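Local coordinates for protein AmbC (PDB 5O15) that probably catalyses both the dehydration of a polyketide intermediate and its cyclisation to an oxygen heterocycle during ambruticin biosynthesis, at residues 57-61 / 62-66; 194-197 / 198-202; 205-208 / 209-213; 220-223 / 224-228. All coordinates share one frame; numbering follows the deposited sequence.

Contact 1 (57-61 / 62-66); sequences VILPG and TAFVE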
ATOM      1  N   VAL A  57       0.576   4.805  15.732  1.00 17.42           N
ATOM      2  CA  VAL A  57      -0.284   3.801  15.114  1.00 17.84           C
ATOM      3  C   VAL A  57      -1.088   4.490  14.016  1.00 15.99           C
ATOM      4  O   VAL A  57      -1.966   5.313  14.300  1.00 18.12           O
ATOM      5  CB  VAL A  57      -1.206   3.152  16.151  1.00 20.08           C
ATOM      6  CG1 VAL A  57      -1.946   2.014  15.504  1.00 21.51           C
ATOM      7  CG2 VAL A  57      -0.414   2.693  17.390  1.00 23.72           C
ATOM      8  N   ILE A  58      -0.791   4.170  12.765  1.00 15.42           N
ATOM      9  CA  ILE A  58      -1.450   4.807  11.629  1.00 15.88           C
ATOM     10  C   ILE A  58      -1.812   3.740  10.608  1.00 14.48           C
ATOM     11  O   ILE A  58      -1.154   2.701  10.497  1.00 15.18           O
ATOM     12  CB  ILE A  58      -0.583   5.894  10.960  1.00 16.69           C
ATOM     13  CG1 ILE A  58       0.755   5.323  10.471  1.00 20.84           C
ATOM     14  CG2 ILE A  58      -0.453   7.089  11.878  1.00 20.19           C
ATOM     15  CD1 ILE A  58       1.611   6.345   9.728  1.00 21.37           C
ATOM     16  N   LEU A  59      -2.861   4.001   9.843  1.00 14.82           N
ATOM     17  CA  LEU A  59      -3.238   3.093   8.781  1.00 15.38           C
ATOM     18  C   LEU A  59      -2.083   2.999   7.783  1.00 15.19           C
ATOM     19  O   LEU A  59      -1.467   4.011   7.469  1.00 16.22           O
ATOM     20  CB  LEU A  59      -4.514   3.619   8.113  1.00 16.28           C
ATOM     21  CG  LEU A  59      -5.259   2.633   7.196  1.00 16.62           C
ATOM     22  CD1 LEU A  59      -5.885   1.446   7.955  1.00 17.91           C
ATOM     23  CD2 LEU A  59      -6.270   3.348   6.368  1.00 18.65           C
ATOM     24  N   PRO A  60      -1.737   1.815   7.278  1.00 14.85           N
ATOM     25  CA  PRO A  60      -0.709   1.774   6.227  1.00 15.11           C
ATOM     26  C   PRO A  60      -1.142   2.546   4.995  1.00 14.52           C
ATOM     27  O   PRO A  60      -2.296   2.476   4.583  1.00 14.51           O
ATOM     28  CB  PRO A  60      -0.566   0.281   5.913  1.00 16.80           C
ATOM     29  CG  PRO A  60      -1.845  -0.307   6.332  1.00 17.52           C
ATOM     30  CD  PRO A  60      -2.293   0.484   7.537  1.00 15.69           C
ATOM     31  N   GLY A  61      -0.201   3.261   4.370  1.00 15.37           N
ATOM     32  CA  GLY A  61      -0.512   3.962   3.132  1.00 15.76           C
ATOM     33  C   GLY A  61      -0.998   3.059   2.008  1.00 14.62           C
ATOM     34  O   GLY A  61      -1.739   3.506   1.116  1.00 15.17           O
ATOM     35  N   THR A  62      -0.613   1.765   2.057  1.00 13.66           N
ATOM     36  CA  THR A  62      -1.160   0.817   1.091  1.00 12.70           C
ATOM     37  C   THR A  62      -2.663   0.647   1.233  1.00 12.65           C
ATOM     38  O   THR A  62      -3.311   0.192   0.284  1.00 13.71           O
ATOM     39  CB  THR A  62      -0.489  -0.545   1.236  1.00 13.49           C
ATOM     40  OG1 THR A  62      -0.648  -0.963   2.588  1.00 13.19           O
ATOM     41  CG2 THR A  62       0.988  -0.507   0.869  1.00 14.38           C
ATOM     42  N   ALA A  63      -3.235   1.009   2.377  1.00 12.67           N
ATOM     43  CA  ALA A  63      -4.687   1.001   2.485  1.00 12.89           C
ATOM     44  C   ALA A  63      -5.327   2.111   1.643  1.00 12.91           C
ATOM     45  O   ALA A  63      -6.432   1.927   1.116  1.00 13.81           O
ATOM     46  CB  ALA A  63      -5.130   1.173   3.924  1.00 14.19           C
ATOM     47  N   PHE A  64      -4.646   3.251   1.471  1.00 13.46           N
ATOM     48  CA  PHE A  64      -5.161   4.295   0.583  1.00 14.31           C
ATOM     49  C   PHE A  64      -5.080   3.830  -0.855  1.00 13.94           C
ATOM     50  O   PHE A  64      -5.975   4.112  -1.646  1.00 14.34           O
ATOM     51  CB  PHE A  64      -4.395   5.606   0.780  1.00 15.57           C
ATOM     52  CG  PHE A  64      -4.433   6.132   2.163  1.00 18.60           C
ATOM     53  CD1 PHE A  64      -5.615   6.265   2.864  1.00 20.26           C
ATOM     54  CD2 PHE A  64      -3.252   6.470   2.796  1.00 20.26           C
ATOM     55  CE1 PHE A  64      -5.593   6.772   4.181  1.00 21.34           C
ATOM     56  CE2 PHE A  64      -3.234   6.976   4.069  1.00 21.99           C
ATOM     57  CZ  PHE A  64      -4.375   7.069   4.778  1.00 22.30           C
ATOM     58  N   VAL A  65      -4.036   3.069  -1.203  1.00 14.29           N
ATOM     59  CA  VAL A  65      -3.962   2.467  -2.523  1.00 14.06           C
ATOM     60  C   VAL A  65      -5.133   1.524  -2.754  1.00 13.37           C
ATOM     61  O   VAL A  65      -5.779   1.552  -3.807  1.00 13.58           O
ATOM     62  CB  VAL A  65      -2.599   1.794  -2.732  1.00 14.71           C
ATOM     63  CG1 VAL A  65      -2.550   1.100  -4.061  1.00 16.53           C
ATOM     64  CG2 VAL A  65      -1.465   2.810  -2.613  1.00 16.88           C
ATOM     65  N   GLU A  66      -5.409   0.655  -1.778  1.00 12.84           N
ATOM     66  CA  GLU A  66      -6.530  -0.270  -1.869  1.00 13.15           C
ATOM     67  C   GLU A  66      -7.847   0.480  -2.056  1.00 13.25           C
ATOM     68  O   GLU A  66      -8.680   0.081  -2.879  1.00 13.75           O
ATOM     69  CB  GLU A  66      -6.561  -1.156  -0.615  1.00 13.89           C
ATOM     70  CG  GLU A  66      -7.853  -1.908  -0.381  1.00 14.95           C
ATOM     71  CD  GLU A  66      -8.178  -2.981  -1.419  1.00 16.40           C
ATOM     72  OE1 GLU A  66      -7.411  -3.187  -2.381  1.00 15.84           O
ATOM     73  OE2 GLU A  66      -9.264  -3.594  -1.290  1.00 18.29           O
TER

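Contact 2 (194-197 / 198-202); sequences LALP and EGVSE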
ATOM      1  N   LEU A 194       6.026 -13.287  -0.483  1.00 11.19           N
ATOM      2  CA  LEU A 194       5.177 -12.523   0.423  1.00 11.62           C
ATOM      3  C   LEU A 194       3.995 -13.387   0.836  1.00 12.26           C
ATOM      4  O   LEU A 194       3.404 -14.077   0.009  1.00 12.71           O
ATOM      5  CB  LEU A 194       4.641 -11.269  -0.261  1.00 12.26           C
ATOM      6  CG  LEU A 194       5.662 -10.369  -0.956  1.00 12.73           C
ATOM      7  CD1 LEU A 194       4.957  -9.137  -1.522  1.00 13.73           C
ATOM      8  CD2 LEU A 194       6.813  -9.951  -0.058  1.00 13.29           C
ATOM      9  N   ALA A 195       3.624 -13.341   2.108  1.00 12.78           N
ATOM     10  CA  ALA A 195       2.469 -14.111   2.548  1.00 14.05           C
ATOM     11  C   ALA A 195       1.873 -13.462   3.772  1.00 15.10           C
ATOM     12  O   ALA A 195       2.609 -13.092   4.687  1.00 16.48           O
ATOM     13  CB  ALA A 195       2.848 -15.557   2.901  1.00 14.88           C
ATOM     14  N   LEU A 196       0.553 -13.309   3.760  1.00 17.91           N
ATOM     15  CA  LEU A 196      -0.147 -12.833   4.936  1.00 19.28           C
ATOM     16  C   LEU A 196      -0.030 -13.869   6.059  1.00 18.51           C
ATOM     17  O   LEU A 196      -0.150 -15.087   5.822  1.00 18.07           O
ATOM     18  CB  LEU A 196      -1.625 -12.618   4.627  1.00 20.62           C
ATOM     19  CG  LEU A 196      -2.011 -11.445   3.687  1.00 22.87           C
ATOM     20  CD1 LEU A 196      -3.471 -11.491   3.326  1.00 26.00           C
ATOM     21  CD2 LEU A 196      -1.761 -10.139   4.327  1.00 22.41           C
ATOM     22  N   PRO A 197       0.210 -13.432   7.289  1.00 23.20           N
ATOM     23  CA  PRO A 197       0.238 -14.357   8.423  1.00 25.33           C
ATOM     24  C   PRO A 197      -1.118 -14.994   8.682  1.00 23.21           C
ATOM     25  O   PRO A 197      -2.173 -14.514   8.241  1.00 21.82           O
ATOM     26  CB  PRO A 197       0.649 -13.465   9.603  1.00 30.63           C
ATOM     27  CG  PRO A 197       1.226 -12.248   8.987  1.00 30.46           C
ATOM     28  CD  PRO A 197       0.612 -12.069   7.664  1.00 26.03           C
ATOM     29  N   GLU A 198      -1.065 -16.106   9.403  1.00 33.12           N
ATOM     30  CA  GLU A 198      -2.263 -16.822   9.786  1.00 38.06           C
ATOM     31  C   GLU A 198      -3.226 -15.880  10.490  1.00 37.65           C
ATOM     32  O   GLU A 198      -2.816 -14.958  11.200  1.00 41.02           O
ATOM     33  CB  GLU A 198      -1.848 -17.966  10.723  1.00 44.91           C
ATOM     34  CG  GLU A 198      -2.966 -18.680  11.468  1.00 52.80           C
ATOM     35  CD  GLU A 198      -2.436 -19.764  12.411  1.00 58.54           C
ATOM     36  OE1 GLU A 198      -1.276 -20.209  12.235  1.00 60.39           O
ATOM     37  OE2 GLU A 198      -3.174 -20.169  13.337  1.00 60.07           O
ATOM     38  N   GLY A 199      -4.513 -16.104  10.261  1.00 33.99           N
ATOM     39  CA  GLY A 199      -5.552 -15.277  10.837  1.00 36.78           C
ATOM     40  C   GLY A 199      -5.841 -14.127   9.901  1.00 34.60           C
ATOM     41  O   GLY A 199      -6.949 -14.006   9.372  1.00 35.80           O
ATOM     42  N   VAL A 200      -4.813 -13.308   9.652  1.00 29.69           N
ATOM     43  CA  VAL A 200      -4.926 -12.173   8.741  1.00 24.31           C
ATOM     44  C   VAL A 200      -5.251 -12.653   7.331  1.00 22.18           C
ATOM     45  O   VAL A 200      -6.015 -12.016   6.591  1.00 21.77           O
ATOM     46  CB  VAL A 200      -3.597 -11.400   8.778  1.00 26.59           C
ATOM     47  CG1 VAL A 200      -3.647 -10.247   7.847  1.00 25.02           C
ATOM     48  CG2 VAL A 200      -3.279 -10.944  10.199  1.00 26.72           C
ATOM     49  N   SER A 201      -4.661 -13.780   6.933  1.00 21.03           N
ATOM     50  CA  SER A 201      -4.817 -14.294   5.580  1.00 22.44           C
ATOM     51  C   SER A 201      -6.262 -14.647   5.257  1.00 23.85           C
ATOM     52  O   SER A 201      -6.642 -14.636   4.078  1.00 26.72           O
ATOM     53  CB  SER A 201      -3.947 -15.540   5.424  1.00 25.31           C
ATOM     54  OG  SER A 201      -4.335 -16.524   6.378  1.00 30.58           O
ATOM     55  N   GLU A 202      -7.080 -14.932   6.269  1.00 24.72           N
ATOM     56  CA  GLU A 202      -8.441 -15.387   6.000  1.00 29.03           C
ATOM     57  C   GLU A 202      -9.299 -14.318   5.337  1.00 27.65           C
ATOM     58  O   GLU A 202     -10.260 -14.656   4.638  1.00 31.09           O
ATOM     59  CB  GLU A 202      -9.095 -15.870   7.293  1.00 35.57           C
ATOM     60  CG  GLU A 202      -8.469 -17.133   7.842  1.00 43.48           C
ATOM     61  CD  GLU A 202      -9.156 -17.607   9.095  1.00 50.97           C
ATOM     62  OE1 GLU A 202      -8.734 -18.638   9.656  1.00 53.41           O
ATOM     63  OE2 GLU A 202     -10.127 -16.941   9.511  1.00 53.98           O
TER

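Contact 3 (205-208 / 209-213); sequences QDFG and LHPAL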
ATOM      1  N   GLN A 205      -9.289 -12.566   0.639  1.00 21.60           N
ATOM      2  CA  GLN A 205     -10.235 -12.637  -0.464  1.00 25.28           C
ATOM      3  C   GLN A 205     -11.257 -11.510  -0.463  1.00 24.66           C
ATOM      4  O   GLN A 205     -11.923 -11.317  -1.482  1.00 27.30           O
ATOM      5  CB  GLN A 205     -10.951 -13.988  -0.421  1.00 30.88           C
ATOM      6  CG  GLN A 205     -11.613 -14.281   0.924  1.00 37.97           C
ATOM      7  CD  GLN A 205     -12.160 -15.692   0.997  1.00 45.68           C
ATOM      8  OE1 GLN A 205     -12.619 -16.240  -0.002  1.00 49.89           O
ATOM      9  NE2 GLN A 205     -12.091 -16.296   2.177  1.00 48.47           N
ATOM     10  N   ASP A 206     -11.390 -10.765   0.643  1.00 22.44           N
ATOM     11  CA  ASP A 206     -12.360  -9.685   0.737  1.00 23.94           C
ATOM     12  C   ASP A 206     -11.833  -8.378   0.153  1.00 21.02           C
ATOM     13  O   ASP A 206     -12.626  -7.466  -0.110  1.00 22.96           O
ATOM     14  CB  ASP A 206     -12.746  -9.456   2.205  1.00 27.83           C
ATOM     15  CG  ASP A 206     -13.372 -10.684   2.871  1.00 34.32           C
ATOM     16  OD1 ASP A 206     -13.961 -11.546   2.181  1.00 35.97           O
ATOM     17  OD2 ASP A 206     -13.274 -10.778   4.111  1.00 36.84           O
ATOM     18  N   PHE A 207     -10.524  -8.263  -0.045  1.00 17.94           N
ATOM     19  CA  PHE A 207      -9.903  -7.037  -0.517  1.00 16.77           C
ATOM     20  C   PHE A 207      -9.518  -7.188  -1.983  1.00 16.22           C
ATOM     21  O   PHE A 207      -9.357  -8.295  -2.491  1.00 17.61           O
ATOM     22  CB  PHE A 207      -8.645  -6.719   0.315  1.00 16.04           C
ATOM     23  CG  PHE A 207      -8.933  -6.296   1.739  1.00 16.51           C
ATOM     24  CD1 PHE A 207      -9.195  -4.967   2.022  1.00 15.93           C
ATOM     25  CD2 PHE A 207      -8.984  -7.205   2.768  1.00 16.50           C
ATOM     26  CE1 PHE A 207      -9.468  -4.565   3.314  1.00 16.34           C
ATOM     27  CE2 PHE A 207      -9.272  -6.799   4.057  1.00 17.90           C
ATOM     28  CZ  PHE A 207      -9.506  -5.477   4.324  1.00 17.15           C
ATOM     29  N   GLY A 208      -9.336  -6.055  -2.649  1.00 16.26           N
ATOM     30  CA  GLY A 208      -8.722  -6.091  -3.959  1.00 15.93           C
ATOM     31  C   GLY A 208      -7.282  -6.565  -3.845  1.00 14.86           C
ATOM     32  O   GLY A 208      -6.888  -7.575  -4.441  1.00 15.77           O
ATOM     33  N   LEU A 209      -6.486  -5.838  -3.072  1.00 14.05           N
ATOM     34  CA  LEU A 209      -5.157  -6.260  -2.676  1.00 13.72           C
ATOM     35  C   LEU A 209      -4.994  -5.907  -1.207  1.00 13.78           C
ATOM     36  O   LEU A 209      -4.925  -4.727  -0.843  1.00 13.55           O
ATOM     37  CB  LEU A 209      -4.105  -5.605  -3.553  1.00 14.86           C
ATOM     38  CG  LEU A 209      -2.667  -6.003  -3.234  1.00 15.50           C
ATOM     39  CD1 LEU A 209      -2.455  -7.520  -3.257  1.00 17.81           C
ATOM     40  CD2 LEU A 209      -1.727  -5.328  -4.194  1.00 17.40           C
ATOM     41  N   HIS A 210      -4.981  -6.935  -0.355  1.00 13.65           N
ATOM     42  CA  HIS A 210      -4.955  -6.691   1.064  1.00 14.03           C
ATOM     43  C   HIS A 210      -3.810  -5.728   1.372  1.00 13.05           C
ATOM     44  O   HIS A 210      -2.658  -5.979   0.977  1.00 13.16           O
ATOM     45  CB  HIS A 210      -4.709  -8.012   1.797  1.00 14.16           C
ATOM     46  CG  HIS A 210      -4.974  -7.955   3.258  1.00 14.22           C
ATOM     47  ND1 HIS A 210      -4.208  -7.197   4.117  1.00 13.77           N
ATOM     48  CD2 HIS A 210      -5.908  -8.573   4.023  1.00 15.52           C
ATOM     49  CE1 HIS A 210      -4.639  -7.371   5.357  1.00 14.28           C
ATOM     50  NE2 HIS A 210      -5.665  -8.209   5.328  1.00 16.09           N
ATOM     51  N   PRO A 211      -4.061  -4.660   2.114  1.00 12.12           N
ATOM     52  CA  PRO A 211      -2.993  -3.684   2.372  1.00 11.93           C
ATOM     53  C   PRO A 211      -1.774  -4.239   3.057  1.00 12.63           C
ATOM     54  O   PRO A 211      -0.665  -3.736   2.835  1.00 12.46           O
ATOM     55  CB  PRO A 211      -3.716  -2.629   3.225  1.00 12.25           C
ATOM     56  CG  PRO A 211      -5.128  -2.688   2.744  1.00 12.65           C
ATOM     57  CD  PRO A 211      -5.394  -4.154   2.490  1.00 13.03           C
ATOM     58  N   ALA A 212      -1.937  -5.261   3.899  1.00 12.30           N
ATOM     59  CA  ALA A 212      -0.762  -5.841   4.540  1.00 12.63           C
ATOM     60  C   ALA A 212       0.085  -6.659   3.568  1.00 12.24           C
ATOM     61  O   ALA A 212       1.287  -6.809   3.776  1.00 13.57           O
ATOM     62  CB  ALA A 212      -1.164  -6.692   5.746  1.00 14.17           C
ATOM     63  N   LEU A 213      -0.514  -7.139   2.487  1.00 12.98           N
ATOM     64  CA  LEU A 213       0.221  -7.886   1.485  1.00 13.80           C
ATOM     65  C   LEU A 213       1.000  -6.949   0.569  1.00 11.95           C
ATOM     66  O   LEU A 213       2.190  -7.165   0.320  1.00 13.13           O
ATOM     67  CB  LEU A 213      -0.747  -8.807   0.742  1.00 14.82           C
ATOM     68  CG  LEU A 213      -0.154  -9.759  -0.272  1.00 14.89           C
ATOM     69  CD1 LEU A 213       0.882 -10.696   0.362  1.00 14.06           C
ATOM     70  CD2 LEU A 213      -1.242 -10.554  -0.885  1.00 15.91           C
TER

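Contact 4 (220-223 / 224-228); sequences ALLR and AELGA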
ATOM      1  N   ALA A 220      10.022  -5.850   2.212  1.00 12.05           N
ATOM      2  CA  ALA A 220      11.152  -6.520   1.578  1.00 13.31           C
ATOM      3  C   ALA A 220      12.175  -5.503   1.111  1.00 12.54           C
ATOM      4  O   ALA A 220      13.387  -5.691   1.298  1.00 14.01           O
ATOM      5  CB  ALA A 220      10.650  -7.365   0.407  1.00 12.87           C
ATOM      6  N   LEU A 221      11.704  -4.423   0.485  1.00 13.81           N
ATOM      7  CA  LEU A 221      12.580  -3.349   0.072  1.00 15.95           C
ATOM      8  C   LEU A 221      13.333  -2.746   1.256  1.00 14.52           C
ATOM      9  O   LEU A 221      14.548  -2.540   1.199  1.00 15.92           O
ATOM     10  CB  LEU A 221      11.738  -2.293  -0.622  1.00 20.22           C
ATOM     11  CG  LEU A 221      12.481  -1.016  -0.959  1.00 24.19           C
ATOM     12  CD1 LEU A 221      13.642  -1.317  -1.894  1.00 26.15           C
ATOM     13  CD2 LEU A 221      11.563  -0.048  -1.601  1.00 28.38           C
ATOM     14  N   LEU A 222      12.630  -2.446   2.336  1.00 13.54           N
ATOM     15  CA  LEU A 222      13.282  -1.829   3.482  1.00 13.53           C
ATOM     16  C   LEU A 222      14.281  -2.773   4.133  1.00 14.57           C
ATOM     17  O   LEU A 222      15.352  -2.343   4.562  1.00 15.56           O
ATOM     18  CB  LEU A 222      12.236  -1.370   4.489  1.00 15.43           C
ATOM     19  CG  LEU A 222      11.348  -0.217   4.049  1.00 19.96           C
ATOM     20  CD1 LEU A 222      10.256   0.064   5.075  1.00 25.16           C
ATOM     21  CD2 LEU A 222      12.158   1.035   3.761  1.00 22.24           C
ATOM     22  N   ARG A 223      13.958  -4.059   4.237  1.00 13.11           N
ATOM     23  CA  ARG A 223      14.912  -4.977   4.830  1.00 14.18           C
ATOM     24  C   ARG A 223      16.161  -5.098   3.982  1.00 15.07           C
ATOM     25  O   ARG A 223      17.266  -5.232   4.513  1.00 17.33           O
ATOM     26  CB  ARG A 223      14.266  -6.338   5.076  1.00 13.65           C
ATOM     27  CG  ARG A 223      13.257  -6.280   6.215  1.00 12.72           C
ATOM     28  CD  ARG A 223      12.617  -7.607   6.541  1.00 13.31           C
ATOM     29  NE  ARG A 223      11.692  -7.481   7.640  1.00 13.08           N
ATOM     30  CZ  ARG A 223      12.015  -7.350   8.922  1.00 12.78           C
ATOM     31  NH1 ARG A 223      13.262  -7.466   9.344  1.00 13.18           N
ATOM     32  NH2 ARG A 223      11.063  -7.104   9.801  1.00 13.60           N
ATOM     33  N   ALA A 224      16.017  -5.012   2.674  1.00 14.76           N
ATOM     34  CA  ALA A 224      17.180  -5.008   1.804  1.00 19.35           C
ATOM     35  C   ALA A 224      17.974  -3.710   1.941  1.00 20.22           C
ATOM     36  O   ALA A 224      19.199  -3.731   2.030  1.00 27.40           O
ATOM     37  CB  ALA A 224      16.709  -5.230   0.364  1.00 20.81           C
ATOM     38  N   GLU A 225      17.298  -2.573   1.998  1.00 17.74           N
ATOM     39  CA  GLU A 225      17.975  -1.271   2.008  1.00 19.49           C
ATOM     40  C   GLU A 225      18.516  -0.849   3.378  1.00 20.78           C
ATOM     41  O   GLU A 225      19.498  -0.096   3.429  1.00 22.03           O
ATOM     42  CB  GLU A 225      17.029  -0.194   1.503  1.00 22.97           C
ATOM     43  CG  GLU A 225      16.770  -0.328   0.032  1.00 26.36           C
ATOM     44  CD  GLU A 225      17.886   0.293  -0.793  1.00 33.58           C
ATOM     45  OE1 GLU A 225      18.377   1.372  -0.400  1.00 36.41           O
ATOM     46  OE2 GLU A 225      18.283  -0.301  -1.819  1.00 35.44           O
ATOM     47  N   LEU A 226      17.879  -1.263   4.477  1.00 20.02           N
ATOM     48  CA  LEU A 226      18.274  -0.890   5.835  1.00 20.18           C
ATOM     49  C   LEU A 226      19.067  -1.997   6.513  1.00 20.08           C
ATOM     50  O   LEU A 226      19.299  -1.948   7.734  1.00 21.26           O
ATOM     51  CB  LEU A 226      17.025  -0.545   6.654  1.00 21.36           C
ATOM     52  CG  LEU A 226      16.454   0.872   6.480  1.00 25.37           C
ATOM     53  CD1 LEU A 226      16.093   1.224   5.032  1.00 26.94           C
ATOM     54  CD2 LEU A 226      15.243   1.063   7.374  1.00 26.67           C
ATOM     55  N   GLY A 227      19.507  -2.983   5.751  1.00 20.73           N
ATOM     56  CA  GLY A 227      20.095  -4.180   6.257  1.00 22.04           C
ATOM     57  C   GLY A 227      21.607  -4.168   6.215  1.00 23.32           C
ATOM     58  O   GLY A 227      22.261  -3.122   6.320  1.00 22.21           O
ATOM     59  N   ALA A 228      22.168  -5.357   6.072  1.00 26.89           N
ATOM     60  CA  ALA A 228      23.602  -5.551   6.208  1.00 28.41           C
ATOM     61  C   ALA A 228      24.369  -4.663   5.236  1.00 35.96           C
ATOM     62  O   ALA A 228      24.063  -4.615   4.041  1.00 37.99           O
ATOM     63  CB  ALA A 228      23.937  -7.019   5.949  1.00 30.14           C
TER

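Contact 1 (57-61 / 62-66)
Leu59 drops a methyl onto Ala63: Leu59 CD2 lies 3.5 Å from Ala63 CB, tighter than usual van der Waals contact. A chi1 of -166° sets the leucine branch opposite its own amide nitrogen and swings it toward Ala63 and Phe64; the same CD2 also comes obliquely to the Phe64 ring, 4.1 Å from Phe64 CE1. The Phe64 ring slants past Gly61 and Leu59 and meets the ring of His131, nearly parallel to it. Were Phe64 a serine, Leu59 CD2 and His131 would probably lose their shared neighbour, and a gap would open beside Gly61. Pro60 closes the H-x-x-x-G-x-x-x-x-P motif of polyketide dehydratases, which begins at His51, and the chain then enters the long helix 61-75 of the first hotdog. Farther out lie the polar groups of this helix start. Pro60 O accepts from Ala63 N at 2.8 Å, the donor standing well above the carbonyl plane. Gly61 O takes Val65 N in the plane of its carbonyl at 3.3 Å and, weakly, Phe64 N. At the polar edge, Thr62 OG1 brushes Pro60 CB at 3.6 Å, while its hydrogen bond runs to Pro211 O on helix 211-225.

Contact 2 (194-197 / 198-202)
The carbonyl of Pro197 is the flat group that Ser201 meets head-on: Ser201 N donates to Pro197 O at 2.9 Å, nearly along the C=O axis. Two beta carbons stand about this oxygen, Val200 CB and Ser201 CB, each 3.5 Å from Pro197 O. The proline ring adds a loose apolar contact, Pro197 CD lying 4.4 Å from Val200 CB.

Leu196 carries the apolar side of the turn. Its CB rests 3.7 Å from Ser201 CA, and Leu196 CD1 passes the same alpha carbon at 3.8 Å. The other branch, Leu196 CD2, meets Val200 CG1 at 4.0 Å, the two side chains crossing at about a right angle; CG1 gets there because it is anti to the valine N (chi1 179°). Ala212 and His210 pack on the same CD2 methyl, and Ala176 packs on Val200.

Gly199 makes the bend between them, with backbone angles of a classic gamma turn (phi 89°, psi -61°) and a weak bond from Val200 N to Glu198 O. A beta carbon there would press on the preceding carbonyl oxygen. Past strand 189-195, the i to i+4 bond from Ser201 to Pro197 closes the turn and leads the chain into the short 3-10 segment that begins at Ser201. This largely exposed turn therefore rests on one well-aligned backbone bond and a small apolar contact between Leu196 and Val200, with the Glu198 carboxylate on its exposed side.

Contact 3 (205-208 / 209-213)
Phe207 meets His210 and Pro211 together, and these contacts carry the aromatic and apolar part. The phenyl and imidazole rings approach obliquely, centroids 4.8 Å apart and planes at 59°, with Phe207 CD2 3.6 Å from His210 CD2. Pro211 sends its CD over a face of the phenyl ring in a CH-pi contact, 4.2 Å from the Phe207 centroid and displaced toward the rim at CD1. Trp21 meets the Phe207 ring edge-to-face. Without the phenyl ring, as with an alanine here, Pro211 CD is likely to lose its aromatic cover and the imidazole of His210 its support on this flank.

The hydrogen bonds serve the helix start. His210 is the N-cap of helix 211-225: its CG is anti to the backbone N (chi1 -166°), which turns the ring back so that His210 ND1 accepts from Ala212 N at 3.0 Å, the donor lying in the ring plane. His210 O takes Leu213 N at 2.9 Å. Just before the N-cap, the amides Gly208 N and Leu209 N donate to the Glu66 carboxylate on helix 61-75, the first to OE2 and the second to OE1.

Chemically, the capping bond fixes the imidazole's rotation and satisfies an amide at the start of the helix, where Pro211 has no N-H to give. The two amides are among the donors that would probably stabilise the negative charge of Glu66 in this buried setting.

Contact 4 (220-223 / 224-228)
Three successive i to i+4 backbone bonds hold the last turn of the helix: Ala224 N to Ala220 O at 3.0 Å, Glu225 N to Leu221 O at 2.9 Å and Leu226 N to Leu222 O at 2.7 Å, each donor tilted somewhat from the carbonyl plane. The side chains follow the same spacing. Leu221 and Glu225 lie alongside each other, pointing the same way, with Leu221 CD1 3.8 Å from Glu225 CG. The glutamate bends at its second torsion (chi2 -82°), which carries the carboxylate away from the leucine, so its aliphatic part does the touching. Leu222 and Leu226 run side by side in like manner, Leu222 CD2 4.1 Å from Leu226 CD1.

This is the far end of helix 211-225, the long helix of the second hotdog. Its small residues, Ala220 and Ala224, face strands 180-186 and 189-195, while Leu270 of strand 269-277 packs against Leu221, Leu222 and Glu225.

Leu226 is the first residue to depart from helical backbone angles, and Gly227 CA then comes 3.5 Å from Arg223 O in a CA-H...O contact. A beta carbon on Gly227 would run into that oxygen. Arg223 stretches out with its chain extended from CG to NE, and its NH2 forms a salt bridge with Asp170.

Overall arrangement
Contacts 1 to 4 follow one another along the chain, contact 1 in the first hotdog and the rest in the second. Contact 1 starts helix 61-75; contacts 3 and 4 mark the two ends of helix 211-225, their centres about 23 Å apart, and contact 2 is the turn after strand 189-195 that leads toward it. Contact 3 is the hub, touching contact 1 (centres about 11 Å) and contact 2 (about 10 Å), whereas contact 4 touches none of the others. Contacts 1 and 3 thus join the starts of the two hotdog helices. Contact 1 ends the His51 motif and contact 3 begins the helix bearing Asp215; as in related dehydratases, this pair probably forms the active site.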